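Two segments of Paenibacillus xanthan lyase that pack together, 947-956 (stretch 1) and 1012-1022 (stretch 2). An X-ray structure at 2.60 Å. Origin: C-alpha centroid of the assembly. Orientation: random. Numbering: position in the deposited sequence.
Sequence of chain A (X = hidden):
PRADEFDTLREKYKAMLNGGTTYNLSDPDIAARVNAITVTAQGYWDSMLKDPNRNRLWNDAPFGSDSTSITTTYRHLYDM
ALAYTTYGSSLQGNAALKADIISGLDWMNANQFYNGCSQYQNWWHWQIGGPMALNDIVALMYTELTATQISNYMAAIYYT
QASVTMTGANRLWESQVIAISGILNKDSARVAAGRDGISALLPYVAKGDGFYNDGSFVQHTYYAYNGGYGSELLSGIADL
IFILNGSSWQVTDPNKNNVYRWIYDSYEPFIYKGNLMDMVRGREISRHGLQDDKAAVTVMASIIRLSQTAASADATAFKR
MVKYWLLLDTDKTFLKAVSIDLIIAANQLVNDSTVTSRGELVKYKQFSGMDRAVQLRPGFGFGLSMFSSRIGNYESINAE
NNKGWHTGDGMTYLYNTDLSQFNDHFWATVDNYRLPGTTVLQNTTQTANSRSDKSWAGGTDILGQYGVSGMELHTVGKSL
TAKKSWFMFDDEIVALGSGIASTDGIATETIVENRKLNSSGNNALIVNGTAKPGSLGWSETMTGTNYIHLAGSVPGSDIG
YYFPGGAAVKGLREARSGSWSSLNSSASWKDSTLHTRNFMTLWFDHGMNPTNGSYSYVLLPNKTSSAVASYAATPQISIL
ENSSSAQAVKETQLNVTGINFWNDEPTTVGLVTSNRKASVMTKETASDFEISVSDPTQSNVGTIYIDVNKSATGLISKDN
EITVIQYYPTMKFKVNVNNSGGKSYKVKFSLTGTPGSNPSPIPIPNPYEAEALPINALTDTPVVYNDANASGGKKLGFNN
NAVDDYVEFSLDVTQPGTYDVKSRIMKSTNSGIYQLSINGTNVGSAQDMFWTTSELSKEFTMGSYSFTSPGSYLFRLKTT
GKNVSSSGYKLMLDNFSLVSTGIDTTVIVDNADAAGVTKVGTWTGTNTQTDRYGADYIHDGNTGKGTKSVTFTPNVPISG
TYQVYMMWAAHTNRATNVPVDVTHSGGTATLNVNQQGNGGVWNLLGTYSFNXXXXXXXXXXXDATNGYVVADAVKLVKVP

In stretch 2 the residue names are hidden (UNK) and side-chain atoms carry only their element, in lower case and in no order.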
# COMPACT_ATOMS: atom_id res chain seq x y z
N THR A 947 -51.59 -45.83 -25.93
CA THR A 947 -52.17 -44.88 -24.97
C THR A 947 -51.10 -44.42 -24.01
O THR A 947 -51.15 -43.30 -23.50
CB THR A 947 -53.28 -45.54 -24.14
OG1 THR A 947 -53.86 -46.62 -24.88
CG2 THR A 947 -54.36 -44.52 -23.78
N LYS A 948 -50.11 -45.29 -23.78
CA LYS A 948 -49.09 -45.06 -22.77
C LYS A 948 -47.83 -44.41 -23.35
O LYS A 948 -47.56 -44.51 -24.55
CB LYS A 948 -48.71 -46.39 -22.10
CG LYS A 948 -49.88 -47.30 -21.76
CD LYS A 948 -50.27 -47.20 -20.30
CE LYS A 948 -51.09 -48.41 -19.87
NZ LYS A 948 -50.29 -49.67 -19.92
N SER A 949 -47.07 -43.74 -22.49
CA SER A 949 -45.78 -43.15 -22.86
C SER A 949 -44.94 -42.75 -21.64
O SER A 949 -45.47 -42.37 -20.59
CB SER A 949 -45.97 -41.94 -23.78
OG SER A 949 -46.52 -40.83 -23.09
N VAL A 950 -43.62 -42.87 -21.78
CA VAL A 950 -42.67 -42.41 -20.77
C VAL A 950 -41.67 -41.46 -21.44
O VAL A 950 -40.95 -41.86 -22.35
CB VAL A 950 -41.90 -43.60 -20.13
CG1 VAL A 950 -40.83 -43.09 -19.18
CG2 VAL A 950 -42.86 -44.53 -19.40
N THR A 951 -41.63 -40.21 -20.99
CA THR A 951 -40.79 -39.19 -21.62
C THR A 951 -39.60 -38.73 -20.76
O THR A 951 -39.78 -38.00 -19.78
CB THR A 951 -41.62 -37.94 -22.03
OG1 THR A 951 -42.63 -38.32 -22.96
CG2 THR A 951 -40.73 -36.89 -22.67
N PHE A 952 -38.40 -39.15 -21.14
CA PHE A 952 -37.17 -38.72 -20.46
C PHE A 952 -36.70 -37.36 -20.99
O PHE A 952 -36.22 -37.26 -22.12
CB PHE A 952 -36.04 -39.73 -20.69
CG PHE A 952 -36.35 -41.12 -20.20
CD1 PHE A 952 -36.97 -42.05 -21.02
CD2 PHE A 952 -35.98 -41.52 -18.92
CE1 PHE A 952 -37.23 -43.34 -20.58
CE2 PHE A 952 -36.25 -42.81 -18.47
CZ PHE A 952 -36.87 -43.72 -19.31
N THR A 953 -36.83 -36.31 -20.18
CA THR A 953 -36.32 -34.99 -20.57
C THR A 953 -35.05 -34.64 -19.79
O THR A 953 -35.12 -34.23 -18.64
CB THR A 953 -37.39 -33.89 -20.34
OG1 THR A 953 -38.61 -34.26 -20.99
CG2 THR A 953 -36.90 -32.55 -20.90
N PRO A 954 -33.88 -34.81 -20.44
CA PRO A 954 -32.60 -34.49 -19.80
C PRO A 954 -32.33 -32.99 -19.76
O PRO A 954 -32.88 -32.24 -20.56
CB PRO A 954 -31.58 -35.15 -20.72
CG PRO A 954 -32.23 -35.09 -22.06
CD PRO A 954 -33.70 -35.33 -21.80
N ASN A 955 -31.48 -32.57 -18.82
CA ASN A 955 -31.02 -31.20 -18.75
C ASN A 955 -29.65 -31.10 -19.41
O ASN A 955 -28.63 -31.47 -18.81
CB ASN A 955 -30.95 -30.73 -17.30
CG ASN A 955 -30.83 -29.22 -17.18
OD1 ASN A 955 -30.47 -28.53 -18.14
ND2 ASN A 955 -31.14 -28.70 -16.00
N VAL A 956 -29.63 -30.63 -20.65
CA VAL A 956 -28.39 -30.58 -21.42
C VAL A 956 -27.55 -29.39 -20.96
O VAL A 956 -28.00 -28.25 -21.04
CB VAL A 956 -28.68 -30.55 -22.94
CG1 VAL A 956 -27.40 -30.45 -23.74
CG2 VAL A 956 -29.43 -31.80 -23.35
N UNK A 1012 -28.66 -26.49 -25.14
CA UNK A 1012 -28.61 -26.47 -23.69
C UNK A 1012 -30.01 -26.17 -23.17
O UNK A 1012 -30.70 -25.28 -23.68
c UNK A 1012 -27.61 -25.43 -23.21
N UNK A 1013 -30.45 -26.92 -22.17
CA UNK A 1013 -31.78 -26.73 -21.63
C UNK A 1013 -32.60 -28.01 -21.62
O UNK A 1013 -32.04 -29.11 -21.56
N UNK A 1014 -33.92 -27.86 -21.68
CA UNK A 1014 -34.83 -29.00 -21.63
C UNK A 1014 -35.83 -29.04 -22.80
O UNK A 1014 -36.97 -29.47 -22.63
c UNK A 1014 -35.59 -29.04 -20.30
o UNK A 1014 -34.71 -29.30 -19.22
N UNK A 1015 -35.38 -28.59 -23.97
CA UNK A 1015 -36.20 -28.59 -25.17
C UNK A 1015 -36.06 -29.89 -25.95
O UNK A 1015 -36.60 -30.04 -27.05
c UNK A 1015 -36.69 -26.21 -25.79
c UNK A 1015 -35.83 -27.43 -26.10
o UNK A 1015 -34.44 -27.11 -25.91
N UNK A 1016 -35.32 -30.83 -25.38
CA UNK A 1016 -35.14 -32.12 -26.01
C UNK A 1016 -35.76 -33.21 -25.16
O UNK A 1016 -35.78 -33.10 -23.93
N UNK A 1017 -36.28 -34.24 -25.81
CA UNK A 1017 -36.93 -35.33 -25.09
C UNK A 1017 -36.68 -36.67 -25.76
O UNK A 1017 -36.39 -36.76 -26.95
c UNK A 1017 -38.41 -35.07 -24.96
N UNK A 1018 -36.80 -37.73 -24.96
CA UNK A 1018 -36.66 -39.08 -25.45
C UNK A 1018 -37.85 -39.87 -24.94
O UNK A 1018 -37.87 -40.27 -23.77
c UNK A 1018 -35.36 -39.72 -24.97
c UNK A 1018 -32.88 -39.23 -24.74
c UNK A 1018 -35.22 -41.13 -25.50
c UNK A 1018 -34.17 -38.87 -25.42
N UNK A 1019 -38.84 -40.06 -25.80
CA UNK A 1019 -40.11 -40.69 -25.42
C UNK A 1019 -40.20 -42.15 -25.86
O UNK A 1019 -39.75 -42.51 -26.95
n UNK A 1019 -45.32 -37.92 -26.73
c UNK A 1019 -43.81 -39.87 -26.39
c UNK A 1019 -42.66 -40.45 -25.57
c UNK A 1019 -41.30 -39.90 -25.98
c UNK A 1019 -44.08 -38.41 -26.05
N UNK A 1020 -40.78 -42.98 -25.00
CA UNK A 1020 -41.07 -44.36 -25.33
C UNK A 1020 -42.58 -44.51 -25.48
O UNK A 1020 -43.32 -44.27 -24.53
c UNK A 1020 -40.57 -45.32 -24.24
c UNK A 1020 -41.08 -46.72 -24.49
c UNK A 1020 -38.45 -46.08 -23.04
c UNK A 1020 -39.04 -45.31 -24.20
N UNK A 1021 -43.03 -44.88 -26.68
CA UNK A 1021 -44.45 -45.07 -26.96
C UNK A 1021 -44.78 -46.56 -26.98
O UNK A 1021 -43.87 -47.40 -26.98
c UNK A 1021 -44.82 -44.42 -28.31
n UNK A 1021 -44.61 -44.06 -32.81
c UNK A 1021 -44.63 -42.26 -29.60
c UNK A 1021 -44.21 -43.27 -31.82
n UNK A 1021 -44.98 -43.10 -30.74
n UNK A 1021 -43.05 -42.66 -31.91
c UNK A 1021 -45.03 -42.90 -28.27
N UNK A 1022 -46.06 -46.89 -26.99
CA UNK A 1022 -46.48 -48.29 -26.93
C UNK A 1022 -47.34 -48.73 -28.13
O UNK A 1022 -47.83 -49.86 -28.16
c UNK A 1022 -47.23 -48.60 -25.62
c UNK A 1022 -46.31 -48.37 -24.41
o UNK A 1022 -48.38 -47.76 -25.51
O HOH W 1 -33.30 -31.54 -23.51

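Position 1012 carries a single side-chain carbon, and its CA lies 3.3 Å from Val956 O in a CA-H...O contact. This is Ala1012, whose small methyl leaves that close backbone approach open.

Position 1013 has no side-chain atoms and forms a two-bond bridge with Val956: Val956 N to 1013 O, 3.0 Å, and 1013 N to Val956 O, 3.0 Å. It is Gly1013; its phi/psi of 126/-153 would jam a CB against the preceding carbonyl oxygen, so the backbone itself calls for glycine.

At 1014 one carbon bears one oxygen, and the CB of 1014 lies 3.8 Å from Thr953 CG2. This is Ser1014, its small polar group suiting an exposed loop.

Position 1015 shows a carbon carrying one oxygen and one carbon, points away and touches nothing on stretch 1. The hydroxyl of Thr1015 is at home in an exposed site.

Position 1016 lacks a side chain. Its O lies 3.3 Å from Thr953 CG2, and its N donates to a water that in turn donates to Pro954 O. This is Gly1016, whose bare backbone adds no bulk beside Thr953 and Pro954.

At 1017 a single carbon, CB, rests 3.7 Å from Thr951 CG2. It is Ala1017, its one methyl fitting beside the threonine.

At 1018 four carbons fork at the first, one arm two carbons long, with CB 4.3 Å from Phe952 CB. A beta-branched apolar chain, Ile1018, suits this buried strand position.

Position 1019 has four carbons in a row ending in nitrogen and runs along the Thr951 face. It is Lys1019: its aliphatic stem makes the contacts, CG 3.4 Å from Thr951 OG1 and CD 4.0 Å from Ser949 CB, while the amine lies farther out.

The same four-carbon fork at 1020 meets the edge of the Phe952 ring. This is Ile1020, a branched apolar chain suited to that buried face, with its CD1 3.9 Å from Phe952 CE1.

At 1021 three carbons, a nitrogen and a carbon with two more nitrogens barely touch stretch 1. They spell Arg1021, whose long polar chain reaches partners elsewhere in the structure.

At 1022 a carbon bearing one oxygen and one carbon points toward Lys948. This is Thr1022, whose hydroxyl offers an acceptor: OG1 takes a weak bond from Lys948 N at 3.5 Å.

The contact is an antiparallel ladder: Val950 pairs with Ile1020 and Phe952 with Ile1018, each through two backbone hydrogen bonds. These four side chains share a buried apolar face, while Thr951 and Lys1019 occupy the other. Beyond Phe952 the register shifts by one before the Val956–Gly1013 bridge.

Stretch 2, residues 1012-1022: AGSTGAIKIRT
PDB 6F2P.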